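Long-range contacts in Alpha/beta hydrolase (Xanthomonas campestris pv. campestris, PDB 2QJW), which is of unknown specificity but is probably a hydrolase of the alpha/beta superfamily, with a likely serine nucleophile on a nucleophile elbow: residues A[32-37]-A[171-176]; A[84-89]-A[113-118]; A[100-105]-A[122-127]. One frame throughout, in Å; residues are numbered along the deposited sequence. Where two conformers were deposited one is given.

Contact 1 (A[32-37]-A[171-176])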
loop_
_atom_site.group_PDB
_atom_site.type_symbol
_atom_site.label_atom_id
_atom_site.label_comp_id
_atom_site.label_asym_id
_atom_site.label_seq_id
_atom_site.Cartn_x
_atom_site.Cartn_y
_atom_site.Cartn_z
ATOM N N LEU A 32 2.414 -9.603 -17.292
ATOM C CA LEU A 32 1.615 -10.550 -16.511
ATOM C C LEU A 32 0.653 -11.408 -17.372
ATOM O O LEU A 32 -0.153 -12.174 -16.858
ATOM C CB LEU A 32 0.878 -9.807 -15.372
ATOM C CG LEU A 32 1.718 -9.637 -14.085
ATOM C CD1 LEU A 32 2.991 -8.820 -14.267
ATOM C CD2 LEU A 32 0.895 -9.013 -12.991
ATOM N N GLY A 33 0.717 -11.256 -18.682
ATOM C CA GLY A 33 -0.075 -12.081 -19.579
ATOM C C GLY A 33 -1.514 -11.727 -19.816
ATOM O O GLY A 33 -2.266 -12.507 -20.374
ATOM N N TRP A 34 -1.898 -10.508 -19.424
ATOM C CA TRP A 34 -3.192 -9.993 -19.686
ATOM C C TRP A 34 -3.162 -9.218 -21.006
ATOM O O TRP A 34 -2.119 -8.599 -21.332
ATOM C CB TRP A 34 -3.622 -9.016 -18.555
ATOM C CG TRP A 34 -3.965 -9.759 -17.283
ATOM C CD1 TRP A 34 -3.092 -10.445 -16.486
ATOM C CD2 TRP A 34 -5.239 -9.893 -16.699
ATOM N NE1 TRP A 34 -3.769 -11.018 -15.460
ATOM C CE2 TRP A 34 -5.087 -10.711 -15.564
ATOM C CE3 TRP A 34 -6.507 -9.454 -17.054
ATOM C CZ2 TRP A 34 -6.167 -11.083 -14.789
ATOM C CZ3 TRP A 34 -7.590 -9.816 -16.251
ATOM C CH2 TRP A 34 -7.393 -10.623 -15.147
ATOM N N THR A 35 -4.258 -9.223 -21.753
ATOM C CA THR A 35 -4.325 -8.335 -22.882
ATOM C C THR A 35 -4.719 -6.934 -22.313
ATOM O O THR A 35 -5.146 -6.812 -21.174
ATOM C CB THR A 35 -5.285 -8.773 -23.947
ATOM O OG1 THR A 35 -6.593 -8.893 -23.403
ATOM C CG2 THR A 35 -4.846 -10.162 -24.518
ATOM N N HIS A 36 -4.578 -5.908 -23.117
ATOM C CA HIS A 36 -4.787 -4.536 -22.614
ATOM C C HIS A 36 -5.047 -3.559 -23.718
ATOM O O HIS A 36 -4.657 -3.783 -24.875
ATOM C CB HIS A 36 -3.595 -4.098 -21.795
ATOM C CG HIS A 36 -2.301 -4.290 -22.493
ATOM N ND1 HIS A 36 -1.741 -3.311 -23.267
ATOM C CD2 HIS A 36 -1.496 -5.371 -22.568
ATOM C CE1 HIS A 36 -0.618 -3.775 -23.791
ATOM N NE2 HIS A 36 -0.440 -5.026 -23.386
ATOM N N GLU A 37 -5.738 -2.477 -23.351
ATOM C CA GLU A 37 -5.973 -1.369 -24.250
ATOM C C GLU A 37 -6.073 -0.086 -23.441
ATOM O O GLU A 37 -6.467 -0.101 -22.298
ATOM C CB GLU A 37 -7.222 -1.534 -25.113
ATOM C CG GLU A 37 -8.520 -1.429 -24.403
ATOM C CD GLU A 37 -9.727 -1.760 -25.260
ATOM O OE1 GLU A 37 -10.075 -0.933 -26.141
ATOM O OE2 GLU A 37 -10.378 -2.817 -25.021
ATOM N N GLU A 171 0.304 -6.632 -8.283
ATOM C CA GLU A 171 -0.165 -7.395 -7.145
ATOM C C GLU A 171 -1.650 -7.697 -7.200
ATOM O O GLU A 171 -2.115 -8.785 -6.757
ATOM C CB GLU A 171 0.156 -6.641 -5.874
ATOM C CG GLU A 171 1.623 -6.716 -5.531
ATOM C CD GLU A 171 2.076 -5.614 -4.592
ATOM O OE1 GLU A 171 1.226 -4.856 -4.054
ATOM O OE2 GLU A 171 3.304 -5.500 -4.412
ATOM N N LEU A 172 -2.407 -6.727 -7.717
ATOM C CA LEU A 172 -3.836 -6.927 -7.932
ATOM C C LEU A 172 -4.025 -7.987 -9.000
ATOM O O LEU A 172 -4.753 -8.974 -8.742
ATOM C CB LEU A 172 -4.534 -5.651 -8.373
ATOM C CG LEU A 172 -6.024 -5.825 -8.637
ATOM C CD1 LEU A 172 -6.823 -6.146 -7.406
ATOM C CD2 LEU A 172 -6.546 -4.549 -9.272
ATOM N N LEU A 173 -3.405 -7.851 -10.153
ATOM C CA LEU A 173 -3.600 -8.848 -11.226
ATOM C C LEU A 173 -3.169 -10.232 -10.786
ATOM O O LEU A 173 -3.853 -11.214 -11.115
ATOM C CB LEU A 173 -2.861 -8.460 -12.475
ATOM C CG LEU A 173 -3.347 -7.177 -13.191
ATOM C CD1 LEU A 173 -2.463 -6.901 -14.460
ATOM C CD2 LEU A 173 -4.870 -7.275 -13.429
ATOM N N GLN A 174 -2.108 -10.320 -10.015
ATOM C CA GLN A 174 -1.591 -11.642 -9.604
ATOM C C GLN A 174 -2.526 -12.337 -8.631
ATOM O O GLN A 174 -2.426 -13.560 -8.459
ATOM C CB GLN A 174 -0.209 -11.480 -8.983
ATOM C CG GLN A 174 0.937 -11.168 -9.977
ATOM C CD GLN A 174 2.155 -10.417 -9.311
ATOM O OE1 GLN A 174 2.134 -10.079 -8.113
ATOM N NE2 GLN A 174 3.167 -10.124 -10.096
ATOM N N SER A 175 -3.471 -11.620 -8.022
ATOM C CA SER A 175 -4.379 -12.185 -7.047
ATOM C C SER A 175 -5.623 -12.791 -7.705
ATOM O O SER A 175 -6.495 -13.340 -6.994
ATOM C CB SER A 175 -4.828 -11.101 -6.073
ATOM O OG SER A 175 -5.748 -10.172 -6.611
ATOM N N LEU A 176 -5.793 -12.601 -9.002
ATOM C CA LEU A 176 -7.068 -12.908 -9.653
ATOM C C LEU A 176 -7.131 -14.275 -10.271
ATOM O O LEU A 176 -6.107 -14.856 -10.471
ATOM C CB LEU A 176 -7.283 -11.872 -10.784
ATOM C CG LEU A 176 -7.356 -10.423 -10.243
ATOM C CD1 LEU A 176 -7.601 -9.423 -11.416
ATOM C CD2 LEU A 176 -8.369 -10.100 -9.124
ATOM O OXT LEU A 176 -8.202 -14.775 -10.617
HETATM O O HOH W 1 -3.686 -12.954 -13.099
#
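W34 and L173 make the tight centre of a contact in which, in this alpha/beta-hydrolase fold, the C-terminal helix 162-174 packs against the chain leading into the outermost strand 35-37. L173 CD2 sits over the middle of one face of the indole, 4.2 Å from the centroid of the six-membered ring of W34 and 14° off the ring normal, a CH-pi contact. L173 has CG anti to its own carbonyl carbon (chi1 -66°), and from there its fork spreads across the indole: L173 CD2 lies beside W34 CE2 and L173 CD1 beside W34 CD1. L32, just before G33, whose positive phi belongs to the Schellman motif closing helix 20-31, joins this tight part through one methyl, L32 CD2 lying 3.8 Å from L173 CB. Behind W34 and L173, V77 of strand 76-81 and C7 of strand 6-10 touch both side chains, and A29 of helix 20-31 also touches W34, so the indole is buried between sheet and helices. Toward the surface the packing thins at Q174 and L176. The extended Q174 side chain is exposed to solvent and crosses L32 at about a right angle, its CG 3.7 Å from L32 CD2 and its NE2 passing the same methyl. At the C-terminus L176 is partly exposed and adds CD1, which lies obliquely to the indole, 3.9 Å from W34 CH2; its carboxylate OXT makes a long, weak ion pair with R98. No direct hydrogen bond joins the two segments. The one polar group of the indole is served instead by a water in the ring plane, which accepts from W34 NE1 at 3.1 Å and donates to L173 O at 2.6 Å.

Contact 2 (A[84-89]-A[113-118])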
loop_
_atom_site.group_PDB
_atom_site.type_symbol
_atom_site.label_atom_id
_atom_site.label_comp_id
_atom_site.label_asym_id
_atom_site.label_seq_id
_atom_site.Cartn_x
_atom_site.Cartn_y
_atom_site.Cartn_z
ATOM N N GLY A 84 -9.855 9.198 -15.129
ATOM C CA GLY A 84 -9.900 7.813 -15.626
ATOM C C GLY A 84 -10.306 6.845 -14.564
ATOM O O GLY A 84 -11.007 5.863 -14.844
ATOM N N SER A 85 -9.873 7.090 -13.312
ATOM C CA SER A 85 -10.328 6.263 -12.215
ATOM C C SER A 85 -11.810 6.421 -11.919
ATOM O O SER A 85 -12.476 5.441 -11.619
ATOM C CB SER A 85 -9.530 6.548 -10.936
ATOM O OG SER A 85 -8.211 6.116 -11.097
ATOM N N TYR A 86 -12.262 7.670 -11.970
ATOM C CA TYR A 86 -13.655 7.961 -11.728
ATOM C C TYR A 86 -14.491 7.176 -12.734
ATOM O O TYR A 86 -15.416 6.490 -12.340
ATOM C CB TYR A 86 -13.910 9.429 -11.895
ATOM C CG TYR A 86 -15.361 9.757 -11.785
ATOM C CD1 TYR A 86 -16.001 9.833 -10.556
ATOM C CD2 TYR A 86 -16.109 9.967 -12.922
ATOM C CE1 TYR A 86 -17.378 10.145 -10.428
ATOM C CE2 TYR A 86 -17.502 10.269 -12.837
ATOM C CZ TYR A 86 -18.132 10.359 -11.597
ATOM O OH TYR A 86 -19.459 10.648 -11.555
ATOM N N ILE A 87 -14.153 7.222 -14.010
ATOM C CA ILE A 87 -15.054 6.519 -14.951
ATOM C C ILE A 87 -14.923 4.983 -14.871
ATOM O O ILE A 87 -15.890 4.256 -15.070
ATOM C CB ILE A 87 -14.914 7.024 -16.403
ATOM C CG1 ILE A 87 -13.519 6.812 -16.978
ATOM C CG2 ILE A 87 -15.345 8.498 -16.468
ATOM C CD1 ILE A 87 -13.458 7.021 -18.494
ATOM N N ALA A 88 -13.734 4.481 -14.523
ATOM C CA ALA A 88 -13.549 3.044 -14.352
ATOM C C ALA A 88 -14.437 2.569 -13.243
ATOM O O ALA A 88 -15.142 1.579 -13.335
ATOM C CB ALA A 88 -12.047 2.731 -14.084
ATOM N N ALA A 89 -14.432 3.291 -12.125
ATOM C CA ALA A 89 -15.271 2.934 -11.013
ATOM C C ALA A 89 -16.762 2.967 -11.354
ATOM O O ALA A 89 -17.459 2.022 -11.088
ATOM C CB ALA A 89 -14.928 3.841 -9.796
ATOM N N PRO A 113 -22.557 12.110 -10.335
ATOM C CA PRO A 113 -22.559 11.254 -9.158
ATOM C C PRO A 113 -21.193 11.115 -8.463
ATOM O O PRO A 113 -20.133 11.167 -9.117
ATOM C CB PRO A 113 -23.005 9.904 -9.709
ATOM C CG PRO A 113 -23.773 10.231 -10.945
ATOM C CD PRO A 113 -23.147 11.437 -11.508
ATOM N N ALA A 114 -21.251 11.031 -7.147
ATOM C CA ALA A 114 -20.082 10.765 -6.329
ATOM C C ALA A 114 -19.495 9.417 -6.737
ATOM O O ALA A 114 -20.156 8.541 -7.324
ATOM C CB ALA A 114 -20.471 10.734 -4.881
ATOM N N LEU A 115 -18.209 9.299 -6.470
ATOM C CA LEU A 115 -17.495 8.075 -6.777
ATOM C C LEU A 115 -18.159 6.905 -6.120
ATOM O O LEU A 115 -18.470 6.945 -4.953
ATOM C CB LEU A 115 -16.086 8.166 -6.241
ATOM C CG LEU A 115 -15.072 7.039 -6.580
ATOM C CD1 LEU A 115 -14.693 6.992 -8.085
ATOM C CD2 LEU A 115 -13.880 7.153 -5.687
ATOM N N ASP A 116 -18.357 5.823 -6.900
ATOM C CA ASP A 116 -18.871 4.548 -6.401
ATOM C C ASP A 116 -18.289 3.472 -7.291
ATOM O O ASP A 116 -17.798 3.751 -8.358
ATOM C CB ASP A 116 -20.398 4.543 -6.373
ATOM C CG ASP A 116 -20.991 3.457 -5.514
ATOM O OD1 ASP A 116 -20.310 2.880 -4.686
ATOM O OD2 ASP A 116 -22.217 3.277 -5.633
ATOM N N ALA A 117 -18.418 2.230 -6.847
ATOM C CA ALA A 117 -17.828 1.100 -7.511
ATOM C C ALA A 117 -18.569 -0.189 -7.143
ATOM O O ALA A 117 -19.168 -0.292 -6.085
ATOM C CB ALA A 117 -16.345 0.987 -7.142
ATOM N N ALA A 118 -18.432 -1.185 -8.010
ATOM C CA ALA A 118 -18.945 -2.519 -7.743
ATOM C C ALA A 118 -18.216 -3.093 -6.545
ATOM O O ALA A 118 -17.063 -2.741 -6.238
ATOM C CB ALA A 118 -18.672 -3.381 -8.950
#
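Y86 and P113 supply the hydrogen bond of this contact: Y86 OH donates to P113 O at 2.6 Å, the donor tilted 18° from the carbonyl plane. CG of Y86 stands anti to its backbone N (chi1 174°), and the ring beyond it meets the carbonyl edge-on, with P113 O in the ring plane and only 3.2 Å from Y86 CE1. The proline ring adds P113 CD, 3.8 Å from Y86 OH. Apolar packing centres on L115, whose CD1 is wedged between Y86 and A89, 3.6 Å from A89 CB and 4.0 Å from Y86 CD1; the leucine and tyrosine side chains slide past each other in opposite directions. Helix 83-92 is the one that follows the probable nucleophile elbow of the alpha/beta-hydrolase fold, and 113-118 belongs to the irregular connection between strands 99-103 and 122-127 that runs alongside it, A117 also reaching L100 of the sheet. The backbones come closest at A89, whose CA is 4.7 Å from A117 CA; A89 CB lies 3.2 Å from D116 O and touches A117 CB. Outside polar partners hold the loop as well, with D116 OD1 in a salt bridge to R145, L115 O accepting from W141 NE1, and A114 O accepting from Q90 NE2.

Contact 3 (A[100-105]-A[122-127])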
loop_
_atom_site.group_PDB
_atom_site.type_symbol
_atom_site.label_atom_id
_atom_site.label_comp_id
_atom_site.label_asym_id
_atom_site.label_seq_id
_atom_site.Cartn_x
_atom_site.Cartn_y
_atom_site.Cartn_z
ATOM N N LEU A 100 -10.757 -3.722 -9.816
ATOM C CA LEU A 100 -10.632 -2.303 -10.098
ATOM C C LEU A 100 -9.356 -1.728 -9.499
ATOM O O LEU A 100 -9.133 -1.868 -8.287
ATOM C CB LEU A 100 -11.833 -1.615 -9.483
ATOM C CG LEU A 100 -12.121 -0.154 -9.748
ATOM C CD1 LEU A 100 -12.296 0.147 -11.301
ATOM C CD2 LEU A 100 -13.350 0.284 -8.923
ATOM N N PHE A 101 -8.553 -1.036 -10.320
ATOM C CA PHE A 101 -7.310 -0.419 -9.886
ATOM C C PHE A 101 -7.413 1.085 -10.106
ATOM O O PHE A 101 -7.564 1.542 -11.250
ATOM C CB PHE A 101 -6.075 -0.963 -10.596
ATOM C CG PHE A 101 -4.814 -0.392 -10.078
ATOM C CD1 PHE A 101 -4.343 -0.779 -8.869
ATOM C CD2 PHE A 101 -4.123 0.539 -10.796
ATOM C CE1 PHE A 101 -3.136 -0.262 -8.388
ATOM C CE2 PHE A 101 -2.942 1.083 -10.304
ATOM C CZ PHE A 101 -2.447 0.693 -9.095
ATOM N N LEU A 102 -7.350 1.838 -9.022
ATOM C CA LEU A 102 -7.588 3.283 -9.109
ATOM C C LEU A 102 -6.428 4.069 -8.604
ATOM O O LEU A 102 -6.057 3.981 -7.459
ATOM C CB LEU A 102 -8.784 3.633 -8.266
ATOM C CG LEU A 102 -10.083 2.844 -8.423
ATOM C CD1 LEU A 102 -11.235 3.291 -7.476
ATOM C CD2 LEU A 102 -10.566 2.945 -9.875
HETATM N N MSE A 103 -5.822 4.870 -9.475
HETATM C CA MSE A 103 -4.783 5.852 -9.095
HETATM C C MSE A 103 -5.478 7.211 -8.893
HETATM O O MSE A 103 -6.264 7.631 -9.734
HETATM C CB MSE A 103 -3.675 5.957 -10.094
HETATM C CG MSE A 103 -2.955 4.615 -10.345
HETATM SE SE MSE A 103 -1.567 4.662 -11.624
HETATM C CE MSE A 103 -2.699 4.816 -13.111
ATOM N N VAL A 104 -5.176 7.852 -7.763
ATOM C CA VAL A 104 -5.681 9.220 -7.395
ATOM C C VAL A 104 -7.139 9.422 -7.846
ATOM O O VAL A 104 -7.441 10.323 -8.614
ATOM C CB VAL A 104 -4.705 10.367 -7.846
ATOM C CG1 VAL A 104 -3.442 10.304 -6.975
ATOM C CG2 VAL A 104 -4.349 10.291 -9.289
ATOM N N PRO A 105 -8.066 8.585 -7.347
ATOM C CA PRO A 105 -9.474 8.715 -7.732
ATOM C C PRO A 105 -10.156 9.925 -7.094
ATOM O O PRO A 105 -10.043 10.085 -5.904
ATOM C CB PRO A 105 -10.087 7.403 -7.195
ATOM C CG PRO A 105 -9.325 7.067 -6.039
ATOM C CD PRO A 105 -7.893 7.487 -6.372
ATOM N N ILE A 122 -10.862 -3.937 -5.014
ATOM C CA ILE A 122 -10.443 -2.567 -5.354
ATOM C C ILE A 122 -9.097 -2.320 -4.717
ATOM O O ILE A 122 -8.930 -2.606 -3.519
ATOM C CB ILE A 122 -11.441 -1.518 -4.868
ATOM C CG1 ILE A 122 -12.841 -1.792 -5.487
ATOM C CG2 ILE A 122 -10.954 -0.103 -5.151
ATOM C CD1 ILE A 122 -13.968 -0.986 -4.828
ATOM N N SER A 123 -8.153 -1.827 -5.517
ATOM C CA SER A 123 -6.837 -1.422 -5.045
ATOM C C SER A 123 -6.617 0.010 -5.499
ATOM O O SER A 123 -6.814 0.302 -6.661
ATOM C CB SER A 123 -5.772 -2.351 -5.551
ATOM O OG SER A 123 -4.492 -1.962 -5.154
ATOM N N ILE A 124 -6.196 0.869 -4.568
ATOM C CA ILE A 124 -6.072 2.297 -4.788
ATOM C C ILE A 124 -4.655 2.701 -4.461
ATOM O O ILE A 124 -4.088 2.252 -3.457
ATOM C CB ILE A 124 -7.073 3.102 -3.887
ATOM C CG1 ILE A 124 -8.522 2.630 -4.074
ATOM C CG2 ILE A 124 -6.926 4.617 -4.110
ATOM C CD1 ILE A 124 -9.409 3.092 -2.928
ATOM N N VAL A 125 -4.104 3.571 -5.289
ATOM C CA VAL A 125 -2.838 4.286 -4.999
ATOM C C VAL A 125 -3.186 5.765 -4.934
ATOM O O VAL A 125 -3.652 6.300 -5.913
ATOM C CB VAL A 125 -1.687 4.033 -5.981
ATOM C CG1 VAL A 125 -0.425 4.804 -5.582
ATOM C CG2 VAL A 125 -1.426 2.533 -6.017
ATOM N N HIS A 126 -2.975 6.395 -3.754
ATOM C CA HIS A 126 -3.205 7.836 -3.642
ATOM C C HIS A 126 -2.027 8.530 -3.040
ATOM O O HIS A 126 -1.164 7.957 -2.394
ATOM C CB HIS A 126 -4.435 8.083 -2.803
ATOM C CG HIS A 126 -5.015 9.425 -2.996
ATOM N ND1 HIS A 126 -5.565 9.798 -4.190
ATOM C CD2 HIS A 126 -5.141 10.475 -2.152
ATOM C CE1 HIS A 126 -5.979 11.058 -4.080
ATOM N NE2 HIS A 126 -5.712 11.482 -2.859
ATOM N N ALA A 127 -1.958 9.824 -3.356
ATOM C CA ALA A 127 -0.866 10.723 -2.903
ATOM C C ALA A 127 -1.216 11.408 -1.594
ATOM O O ALA A 127 -2.251 12.088 -1.523
ATOM C CB ALA A 127 -0.631 11.754 -3.990
#
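Two neighbouring parallel strands in the central sheet of the alpha/beta-hydrolase fold, 99-103 and 122-127, pair in register from L100 with I122 to M103 with V125, with axes 4.7 Å apart and only 6° between their directions. Four backbone hydrogen bonds, all 2.9 Å between N and O, run from S123 N to L100 O, L102 N to S123 O, V125 N to L102 O and V104 N to V125 O. On one face F101 has CG anti to its backbone N (chi1 -176°); its ring leans obliquely toward the neighbouring strand, CD1 and CE1 beside S123 OG and CZ 3.7 Å from V125 CG2. Helix 162-174 covers this face, F169 meeting the F101 ring. The other face carries L100 beside I122, both pointing the same way, with L100 CD2 4.0 Å from I122 CG1, and L102 CD1 against I122 CG2; helices 83-92 and 135-145 lie over it. Beyond the strand end P105 CD packs on I124 CG2 at 3.8 Å, while V104 touches D130 and H156 of the probable Ser-His-Asp triad. H126 turns an edge to V104: NE2 donates to I133 O, whereas ND1 is buried with no polar partner in the model, facing V104 CA in the ring plane at 3.3 Å and V104 CG1 at 3.5 Å.

Overall arrangement
Contact 3 is the buried core, two central strands tied by direct backbone hydrogen bonds and apolar side chains on both faces. Contacts 1 and 2 are partly buried, about 20 Å apart between centres on opposite sides of the chain's centre, each setting a helix against irregular chain. Contact 1 relies on an aromatic face and a bridging water, contact 2 on a direct tyrosine-to-carbonyl bond and a leucine packed on alanine and tyrosine. Both touch the core pair: L172 of helix 162-174, which also covers the F101 face, packs on F101, while S85 probably hydrogen-bonds M103 O. Segment 113-118 lies in the connection between the strands of contact 3; both contacts nest within the loop closed by contact 1.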